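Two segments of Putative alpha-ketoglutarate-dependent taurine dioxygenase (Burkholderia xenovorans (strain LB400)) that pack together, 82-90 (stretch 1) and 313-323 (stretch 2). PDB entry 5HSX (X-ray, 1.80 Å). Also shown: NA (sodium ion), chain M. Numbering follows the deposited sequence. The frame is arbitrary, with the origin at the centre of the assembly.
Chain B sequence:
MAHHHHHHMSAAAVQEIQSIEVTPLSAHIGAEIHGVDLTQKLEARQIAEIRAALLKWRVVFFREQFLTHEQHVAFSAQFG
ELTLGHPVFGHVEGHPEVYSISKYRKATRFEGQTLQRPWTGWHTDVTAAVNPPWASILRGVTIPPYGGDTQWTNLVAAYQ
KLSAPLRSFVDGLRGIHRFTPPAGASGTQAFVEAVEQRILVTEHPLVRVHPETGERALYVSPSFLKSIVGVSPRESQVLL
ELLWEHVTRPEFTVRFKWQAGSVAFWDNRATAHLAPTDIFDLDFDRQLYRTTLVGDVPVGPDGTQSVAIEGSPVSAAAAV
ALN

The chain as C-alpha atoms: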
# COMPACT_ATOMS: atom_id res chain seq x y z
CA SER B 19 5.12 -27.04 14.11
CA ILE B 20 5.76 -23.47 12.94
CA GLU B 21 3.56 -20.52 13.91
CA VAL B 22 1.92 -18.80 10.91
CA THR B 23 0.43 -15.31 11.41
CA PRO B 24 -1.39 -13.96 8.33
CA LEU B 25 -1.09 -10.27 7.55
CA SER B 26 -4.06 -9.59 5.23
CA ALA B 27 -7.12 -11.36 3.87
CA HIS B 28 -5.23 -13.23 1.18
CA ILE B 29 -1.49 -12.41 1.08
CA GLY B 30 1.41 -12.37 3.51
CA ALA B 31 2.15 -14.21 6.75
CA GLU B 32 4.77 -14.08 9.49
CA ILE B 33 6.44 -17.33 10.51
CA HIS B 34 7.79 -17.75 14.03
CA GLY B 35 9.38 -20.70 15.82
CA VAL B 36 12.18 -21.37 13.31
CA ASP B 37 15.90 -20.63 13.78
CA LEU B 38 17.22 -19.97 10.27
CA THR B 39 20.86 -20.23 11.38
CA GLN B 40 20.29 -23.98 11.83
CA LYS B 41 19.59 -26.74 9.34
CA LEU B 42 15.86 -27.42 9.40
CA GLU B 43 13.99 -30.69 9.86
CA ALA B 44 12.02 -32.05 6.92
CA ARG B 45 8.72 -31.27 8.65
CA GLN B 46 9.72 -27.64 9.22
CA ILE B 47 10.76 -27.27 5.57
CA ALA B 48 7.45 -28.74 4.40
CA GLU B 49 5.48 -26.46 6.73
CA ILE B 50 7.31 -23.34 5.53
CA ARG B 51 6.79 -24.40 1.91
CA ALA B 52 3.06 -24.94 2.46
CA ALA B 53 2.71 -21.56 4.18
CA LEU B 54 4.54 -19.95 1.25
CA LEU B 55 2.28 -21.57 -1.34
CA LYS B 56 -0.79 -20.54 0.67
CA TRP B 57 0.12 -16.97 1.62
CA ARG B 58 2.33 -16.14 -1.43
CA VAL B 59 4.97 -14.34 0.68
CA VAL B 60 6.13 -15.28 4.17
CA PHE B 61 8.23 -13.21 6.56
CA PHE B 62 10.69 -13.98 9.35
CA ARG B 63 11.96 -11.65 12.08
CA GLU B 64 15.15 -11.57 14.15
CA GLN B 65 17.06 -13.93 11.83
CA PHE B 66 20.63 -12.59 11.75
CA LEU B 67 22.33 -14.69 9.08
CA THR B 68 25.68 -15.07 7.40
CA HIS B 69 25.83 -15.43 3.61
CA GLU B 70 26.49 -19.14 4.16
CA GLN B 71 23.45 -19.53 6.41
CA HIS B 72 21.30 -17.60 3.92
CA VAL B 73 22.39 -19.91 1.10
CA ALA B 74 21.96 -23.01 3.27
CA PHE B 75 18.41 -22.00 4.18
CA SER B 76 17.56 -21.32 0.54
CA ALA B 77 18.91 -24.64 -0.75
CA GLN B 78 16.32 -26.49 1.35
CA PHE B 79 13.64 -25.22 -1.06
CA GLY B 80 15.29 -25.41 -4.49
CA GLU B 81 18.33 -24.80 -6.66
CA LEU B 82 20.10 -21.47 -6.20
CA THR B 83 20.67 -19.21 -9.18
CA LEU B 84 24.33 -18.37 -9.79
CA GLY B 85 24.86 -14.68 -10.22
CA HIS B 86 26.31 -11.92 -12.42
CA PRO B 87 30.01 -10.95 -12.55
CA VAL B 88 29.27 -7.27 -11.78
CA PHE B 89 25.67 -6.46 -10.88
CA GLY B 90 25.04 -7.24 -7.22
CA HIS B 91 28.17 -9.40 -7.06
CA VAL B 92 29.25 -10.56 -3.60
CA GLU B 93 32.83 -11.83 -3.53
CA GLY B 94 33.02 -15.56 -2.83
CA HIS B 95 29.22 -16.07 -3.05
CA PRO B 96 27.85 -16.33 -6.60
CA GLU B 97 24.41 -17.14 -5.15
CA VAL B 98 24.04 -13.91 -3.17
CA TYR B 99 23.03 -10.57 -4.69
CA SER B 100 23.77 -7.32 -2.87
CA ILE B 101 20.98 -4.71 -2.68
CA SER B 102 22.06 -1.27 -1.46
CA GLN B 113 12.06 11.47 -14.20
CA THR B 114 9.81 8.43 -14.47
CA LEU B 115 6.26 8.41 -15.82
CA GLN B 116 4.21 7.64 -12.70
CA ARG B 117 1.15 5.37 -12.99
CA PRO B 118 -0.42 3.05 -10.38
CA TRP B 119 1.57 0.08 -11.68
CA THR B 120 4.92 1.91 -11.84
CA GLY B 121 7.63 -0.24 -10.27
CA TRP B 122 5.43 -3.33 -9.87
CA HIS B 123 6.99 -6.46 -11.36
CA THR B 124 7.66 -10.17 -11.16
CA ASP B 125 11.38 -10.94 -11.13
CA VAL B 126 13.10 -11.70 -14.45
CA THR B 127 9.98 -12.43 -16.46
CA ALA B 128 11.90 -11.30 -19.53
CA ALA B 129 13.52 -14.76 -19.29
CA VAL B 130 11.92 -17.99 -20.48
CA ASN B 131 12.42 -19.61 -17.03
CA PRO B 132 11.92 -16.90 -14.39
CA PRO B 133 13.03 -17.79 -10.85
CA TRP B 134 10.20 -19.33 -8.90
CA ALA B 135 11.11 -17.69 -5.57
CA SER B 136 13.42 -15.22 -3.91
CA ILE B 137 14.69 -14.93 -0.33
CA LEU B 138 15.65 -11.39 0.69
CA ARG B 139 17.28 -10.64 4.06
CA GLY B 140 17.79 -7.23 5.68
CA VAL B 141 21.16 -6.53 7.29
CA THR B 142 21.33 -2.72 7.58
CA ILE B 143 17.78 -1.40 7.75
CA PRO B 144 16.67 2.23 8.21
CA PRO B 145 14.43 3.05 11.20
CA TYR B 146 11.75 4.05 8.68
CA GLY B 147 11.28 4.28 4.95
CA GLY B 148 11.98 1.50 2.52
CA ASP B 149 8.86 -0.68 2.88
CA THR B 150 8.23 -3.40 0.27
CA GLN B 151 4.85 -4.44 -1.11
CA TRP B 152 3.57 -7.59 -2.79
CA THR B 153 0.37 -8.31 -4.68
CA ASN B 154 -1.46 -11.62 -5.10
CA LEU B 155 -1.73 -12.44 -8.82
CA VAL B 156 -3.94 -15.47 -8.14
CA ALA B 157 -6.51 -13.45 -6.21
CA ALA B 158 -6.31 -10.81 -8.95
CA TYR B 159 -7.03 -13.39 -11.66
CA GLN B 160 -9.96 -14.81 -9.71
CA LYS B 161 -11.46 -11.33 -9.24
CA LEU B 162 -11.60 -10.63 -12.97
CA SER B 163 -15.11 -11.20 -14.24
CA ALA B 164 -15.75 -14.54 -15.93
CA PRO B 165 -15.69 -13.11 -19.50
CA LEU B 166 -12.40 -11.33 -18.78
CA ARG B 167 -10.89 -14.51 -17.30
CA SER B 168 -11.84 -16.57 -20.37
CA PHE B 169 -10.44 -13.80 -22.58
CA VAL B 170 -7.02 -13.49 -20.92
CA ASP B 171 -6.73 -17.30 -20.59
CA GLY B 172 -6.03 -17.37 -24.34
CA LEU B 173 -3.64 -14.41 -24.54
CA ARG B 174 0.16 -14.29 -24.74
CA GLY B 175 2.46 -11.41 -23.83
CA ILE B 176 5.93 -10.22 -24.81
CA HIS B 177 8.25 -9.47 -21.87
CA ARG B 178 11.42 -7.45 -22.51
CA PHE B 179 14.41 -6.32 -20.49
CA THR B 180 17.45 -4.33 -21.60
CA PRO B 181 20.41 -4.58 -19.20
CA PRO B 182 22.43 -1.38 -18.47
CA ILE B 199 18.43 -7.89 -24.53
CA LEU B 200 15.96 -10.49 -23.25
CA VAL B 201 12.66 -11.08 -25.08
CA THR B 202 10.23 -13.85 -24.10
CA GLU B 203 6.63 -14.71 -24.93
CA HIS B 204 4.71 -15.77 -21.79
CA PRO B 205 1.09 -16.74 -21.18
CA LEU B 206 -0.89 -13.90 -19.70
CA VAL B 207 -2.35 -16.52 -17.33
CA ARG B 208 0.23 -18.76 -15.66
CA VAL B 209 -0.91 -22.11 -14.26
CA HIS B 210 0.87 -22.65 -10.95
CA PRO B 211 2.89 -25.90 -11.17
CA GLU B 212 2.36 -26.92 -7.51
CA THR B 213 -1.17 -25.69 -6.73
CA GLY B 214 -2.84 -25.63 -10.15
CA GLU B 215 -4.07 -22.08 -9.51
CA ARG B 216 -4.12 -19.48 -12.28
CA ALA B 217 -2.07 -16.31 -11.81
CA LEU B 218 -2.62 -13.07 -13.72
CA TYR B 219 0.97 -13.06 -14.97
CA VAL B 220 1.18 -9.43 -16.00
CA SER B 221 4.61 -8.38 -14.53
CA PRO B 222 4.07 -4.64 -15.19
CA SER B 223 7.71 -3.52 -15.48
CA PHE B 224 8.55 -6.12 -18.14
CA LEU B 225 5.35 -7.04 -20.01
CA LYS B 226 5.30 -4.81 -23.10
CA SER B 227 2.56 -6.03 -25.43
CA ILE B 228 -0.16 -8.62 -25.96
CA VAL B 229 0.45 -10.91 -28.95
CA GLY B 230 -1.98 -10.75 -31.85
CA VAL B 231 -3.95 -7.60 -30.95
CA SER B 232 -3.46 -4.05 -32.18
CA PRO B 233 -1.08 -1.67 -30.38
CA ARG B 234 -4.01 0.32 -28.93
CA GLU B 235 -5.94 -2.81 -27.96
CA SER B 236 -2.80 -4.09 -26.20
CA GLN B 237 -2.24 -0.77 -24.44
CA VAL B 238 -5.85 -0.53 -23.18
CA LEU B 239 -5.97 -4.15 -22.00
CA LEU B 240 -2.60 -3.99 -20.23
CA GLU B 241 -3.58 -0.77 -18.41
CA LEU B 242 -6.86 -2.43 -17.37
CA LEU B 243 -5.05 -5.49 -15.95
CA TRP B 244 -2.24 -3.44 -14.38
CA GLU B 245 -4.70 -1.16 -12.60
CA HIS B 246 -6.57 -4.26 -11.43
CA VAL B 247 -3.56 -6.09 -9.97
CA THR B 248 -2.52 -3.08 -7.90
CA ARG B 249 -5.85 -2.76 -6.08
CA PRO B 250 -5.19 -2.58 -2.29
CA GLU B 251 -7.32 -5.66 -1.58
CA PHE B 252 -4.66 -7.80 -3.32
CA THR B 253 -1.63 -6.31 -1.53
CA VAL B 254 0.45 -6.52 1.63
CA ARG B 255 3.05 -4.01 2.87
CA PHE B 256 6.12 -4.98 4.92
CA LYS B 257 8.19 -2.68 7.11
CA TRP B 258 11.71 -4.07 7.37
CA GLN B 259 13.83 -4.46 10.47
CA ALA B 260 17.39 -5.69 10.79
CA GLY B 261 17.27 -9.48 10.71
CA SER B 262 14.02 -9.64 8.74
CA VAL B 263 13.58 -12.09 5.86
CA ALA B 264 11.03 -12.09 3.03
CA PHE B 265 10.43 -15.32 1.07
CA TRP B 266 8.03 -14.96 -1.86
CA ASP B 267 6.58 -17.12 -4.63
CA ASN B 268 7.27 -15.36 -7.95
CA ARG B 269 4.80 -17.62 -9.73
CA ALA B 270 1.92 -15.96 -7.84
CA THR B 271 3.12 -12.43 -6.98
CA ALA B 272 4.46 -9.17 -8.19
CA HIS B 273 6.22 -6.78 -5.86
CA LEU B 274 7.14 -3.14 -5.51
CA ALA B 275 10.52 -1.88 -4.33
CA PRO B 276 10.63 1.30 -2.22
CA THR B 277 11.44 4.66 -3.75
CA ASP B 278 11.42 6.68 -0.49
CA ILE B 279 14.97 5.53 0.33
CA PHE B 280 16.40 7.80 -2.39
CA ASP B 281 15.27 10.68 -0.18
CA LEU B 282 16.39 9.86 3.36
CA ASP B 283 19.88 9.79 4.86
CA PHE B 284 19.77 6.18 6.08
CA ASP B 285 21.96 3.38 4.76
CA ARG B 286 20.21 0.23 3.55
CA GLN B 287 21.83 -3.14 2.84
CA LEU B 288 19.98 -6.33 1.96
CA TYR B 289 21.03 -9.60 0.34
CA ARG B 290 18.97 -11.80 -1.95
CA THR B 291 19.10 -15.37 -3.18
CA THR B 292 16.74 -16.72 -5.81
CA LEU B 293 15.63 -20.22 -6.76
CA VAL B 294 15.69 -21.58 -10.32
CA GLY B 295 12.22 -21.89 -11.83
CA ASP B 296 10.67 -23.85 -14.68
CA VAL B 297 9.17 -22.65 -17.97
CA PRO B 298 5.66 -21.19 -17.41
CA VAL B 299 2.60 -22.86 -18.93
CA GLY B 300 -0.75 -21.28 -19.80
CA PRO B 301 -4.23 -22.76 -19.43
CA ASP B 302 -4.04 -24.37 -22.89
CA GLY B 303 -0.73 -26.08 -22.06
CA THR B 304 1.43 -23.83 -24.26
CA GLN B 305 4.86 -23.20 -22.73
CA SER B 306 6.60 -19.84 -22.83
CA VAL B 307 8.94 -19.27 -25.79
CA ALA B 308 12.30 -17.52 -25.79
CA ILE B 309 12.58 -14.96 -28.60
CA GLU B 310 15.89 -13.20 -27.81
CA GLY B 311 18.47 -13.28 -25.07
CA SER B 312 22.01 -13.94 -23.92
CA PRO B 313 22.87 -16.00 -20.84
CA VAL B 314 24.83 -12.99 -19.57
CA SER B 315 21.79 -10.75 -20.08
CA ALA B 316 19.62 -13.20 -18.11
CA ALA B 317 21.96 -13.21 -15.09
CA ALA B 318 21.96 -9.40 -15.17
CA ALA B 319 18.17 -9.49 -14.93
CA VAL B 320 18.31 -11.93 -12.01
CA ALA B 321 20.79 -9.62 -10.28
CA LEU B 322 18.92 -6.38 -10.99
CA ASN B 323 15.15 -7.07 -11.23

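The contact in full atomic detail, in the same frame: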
# COMPACT_ATOMS: atom_id res chain seq x y z
N LEU B 82 19.75 -22.89 -6.21
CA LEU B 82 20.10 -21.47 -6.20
C LEU B 82 20.53 -21.01 -7.59
O LEU B 82 21.27 -21.71 -8.28
CB LEU B 82 21.23 -21.21 -5.21
CG LEU B 82 20.98 -21.11 -3.70
CD1 LEU B 82 20.10 -19.94 -3.40
CD2 LEU B 82 20.39 -22.38 -3.11
N THR B 83 20.09 -19.82 -7.99
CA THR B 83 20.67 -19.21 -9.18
C THR B 83 22.09 -18.75 -8.87
O THR B 83 22.43 -18.43 -7.73
CB THR B 83 19.82 -18.03 -9.67
OG1 THR B 83 19.92 -16.95 -8.74
CG2 THR B 83 18.36 -18.44 -9.79
N LEU B 84 22.93 -18.76 -9.90
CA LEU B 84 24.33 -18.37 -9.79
C LEU B 84 24.52 -17.08 -10.57
O LEU B 84 24.16 -16.99 -11.75
CB LEU B 84 25.25 -19.48 -10.31
CG LEU B 84 25.02 -20.79 -9.55
CD1 LEU B 84 25.79 -21.92 -10.19
CD2 LEU B 84 25.43 -20.63 -8.09
N GLY B 85 25.11 -16.08 -9.90
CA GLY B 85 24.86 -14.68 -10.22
C GLY B 85 25.55 -14.11 -11.44
O GLY B 85 25.87 -14.82 -12.40
N HIS B 86 25.76 -12.79 -11.40
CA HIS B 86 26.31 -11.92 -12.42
C HIS B 86 27.68 -11.41 -12.00
O HIS B 86 27.89 -11.11 -10.82
CB HIS B 86 25.37 -10.72 -12.68
CG HIS B 86 25.74 -9.91 -13.88
ND1 HIS B 86 26.62 -8.84 -13.82
CD2 HIS B 86 25.37 -10.01 -15.17
CE1 HIS B 86 26.76 -8.32 -15.02
NE2 HIS B 86 26.01 -9.01 -15.87
N PRO B 87 28.64 -11.32 -12.94
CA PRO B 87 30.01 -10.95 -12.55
C PRO B 87 30.14 -9.53 -12.00
O PRO B 87 31.17 -9.23 -11.39
CB PRO B 87 30.80 -11.11 -13.85
CG PRO B 87 29.78 -11.05 -14.94
CD PRO B 87 28.53 -11.65 -14.37
N VAL B 88 29.14 -8.67 -12.18
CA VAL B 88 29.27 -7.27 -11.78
C VAL B 88 28.07 -6.85 -10.95
O VAL B 88 28.22 -6.47 -9.78
CB VAL B 88 29.43 -6.36 -13.02
N PHE B 89 26.88 -6.92 -11.54
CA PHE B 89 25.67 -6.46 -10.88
C PHE B 89 25.36 -7.28 -9.63
O PHE B 89 25.14 -8.49 -9.71
CB PHE B 89 24.50 -6.52 -11.86
CG PHE B 89 24.68 -5.64 -13.07
CD1 PHE B 89 25.21 -4.36 -12.93
CD2 PHE B 89 24.35 -6.10 -14.33
CE1 PHE B 89 25.38 -3.55 -14.04
CE2 PHE B 89 24.52 -5.29 -15.45
CZ PHE B 89 25.04 -4.01 -15.30
N GLY B 90 25.36 -6.61 -8.48
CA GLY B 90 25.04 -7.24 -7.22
C GLY B 90 26.04 -8.26 -6.74
O GLY B 90 25.75 -8.99 -5.79
N PRO B 313 22.75 -15.54 -22.23
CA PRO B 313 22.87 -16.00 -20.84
C PRO B 313 23.39 -14.93 -19.91
O PRO B 313 22.95 -14.84 -18.75
CB PRO B 313 23.83 -17.19 -20.95
CG PRO B 313 23.68 -17.66 -22.36
CD PRO B 313 23.46 -16.42 -23.17
N VAL B 314 24.32 -14.10 -20.38
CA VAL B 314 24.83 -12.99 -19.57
C VAL B 314 23.71 -12.00 -19.28
O VAL B 314 23.57 -11.52 -18.14
CB VAL B 314 26.02 -12.31 -20.28
N SER B 315 22.89 -11.68 -20.29
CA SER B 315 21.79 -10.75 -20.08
C SER B 315 20.77 -11.29 -19.08
O SER B 315 20.18 -10.51 -18.32
CB SER B 315 21.11 -10.43 -21.41
OG SER B 315 22.00 -9.75 -22.28
N ALA B 316 20.57 -12.61 -19.06
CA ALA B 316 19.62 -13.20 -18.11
C ALA B 316 20.12 -13.06 -16.68
O ALA B 316 19.35 -12.68 -15.78
CB ALA B 316 19.37 -14.67 -18.46
N ALA B 317 21.40 -13.35 -16.44
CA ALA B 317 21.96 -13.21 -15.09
C ALA B 317 21.90 -11.76 -14.62
O ALA B 317 21.69 -11.50 -13.42
CB ALA B 317 23.40 -13.73 -15.06
N ALA B 318 22.08 -10.80 -15.53
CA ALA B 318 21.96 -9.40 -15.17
C ALA B 318 20.54 -9.07 -14.72
O ALA B 318 20.34 -8.27 -13.80
CB ALA B 318 22.38 -8.51 -16.34
N ALA B 319 19.55 -9.69 -15.36
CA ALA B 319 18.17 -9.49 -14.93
C ALA B 319 17.92 -10.10 -13.56
O ALA B 319 17.29 -9.47 -12.70
CB ALA B 319 17.20 -10.07 -15.97
N VAL B 320 18.42 -11.32 -13.33
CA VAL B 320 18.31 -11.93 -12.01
C VAL B 320 18.92 -11.02 -10.95
O VAL B 320 18.36 -10.83 -9.87
CB VAL B 320 18.95 -13.33 -12.00
CG1 VAL B 320 19.04 -13.87 -10.58
CG2 VAL B 320 18.16 -14.29 -12.87
N ALA B 321 20.07 -10.42 -11.27
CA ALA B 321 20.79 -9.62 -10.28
C ALA B 321 20.12 -8.27 -10.05
O ALA B 321 20.23 -7.71 -8.96
CB ALA B 321 22.24 -9.43 -10.72
N LEU B 322 19.41 -7.75 -11.05
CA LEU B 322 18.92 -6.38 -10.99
C LEU B 322 17.41 -6.25 -10.81
O LEU B 322 16.96 -5.28 -10.20
CB LEU B 322 19.32 -5.61 -12.26
CG LEU B 322 20.82 -5.39 -12.48
CD1 LEU B 322 21.07 -4.71 -13.81
CD2 LEU B 322 21.43 -4.57 -11.34
N ASN B 323 16.61 -7.20 -11.30
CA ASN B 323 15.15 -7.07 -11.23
C ASN B 323 14.62 -7.07 -9.80
O ASN B 323 13.55 -6.51 -9.55
CB ASN B 323 14.45 -8.17 -12.03
CG ASN B 323 14.64 -8.01 -13.53
OD1 ASN B 323 14.30 -8.89 -14.31
ND2 ASN B 323 15.21 -6.87 -13.93
OXT ASN B 323 15.22 -7.62 -8.87
NA NA M . 12.13 -7.32 -8.09
O HOH W 1 13.55 -8.56 -6.87
O HOH W 2 12.63 -5.49 -6.60

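An irregular segment lies along one side of the C-terminal helix, and the contact between them is made by packing: no hydrogen bond crosses it among the atoms modelled. About 394 Å² is buried, most of the loop's share by two aromatic residues, Phe 89 and His 86.

Phe 89 covers the most. Its CA-to-CB bond points toward the helix, and with chi1 in m the ring meets two side chains one turn apart. Leu 322 CD1 sits over one face, 3.8 Å from the ring centroid and 19° off the normal, a CH-pi contact. At the ring edge, Ala 318 CB lies 3.7 Å from Phe 89 CD2. Leu 322 leaves its backbone sideways, but its end comes nearer the loop. The backbone of Phe 89 also comes close, its O 3.2 Å from Ala 321 CB.

His 86 lies closest in register to Ala 317, with 5.3 Å between their CA atoms. With chi1 in t, the ring reaches the helix with its CD2 side: His 86 CD2 is 3.5 Å from Ala 318 CB, and Val 314 O approaches the ring edge. Across the ring from CD2, His 86 ND1 accepts hydrogen bonds from Val 88 N and Phe 89 N, both at 3.0 Å. The imidazole thus serves as packing surface and as a brace for the turn leading to Phe 89.

The helix answers with small residues. Ala 317 and Ala 321, one turn apart, both point toward the loop; their methyls permit approaches of 3.8 Å from Gly 85 O to Ala 317 CB and 3.9 Å from His 86 CB to Ala 321 CB. Val 320 extends the contact to Thr 83, with its CG1 3.7 Å from Thr 83 OG1. The rule is aromatic rings from the loop against an alanine-rich helix face.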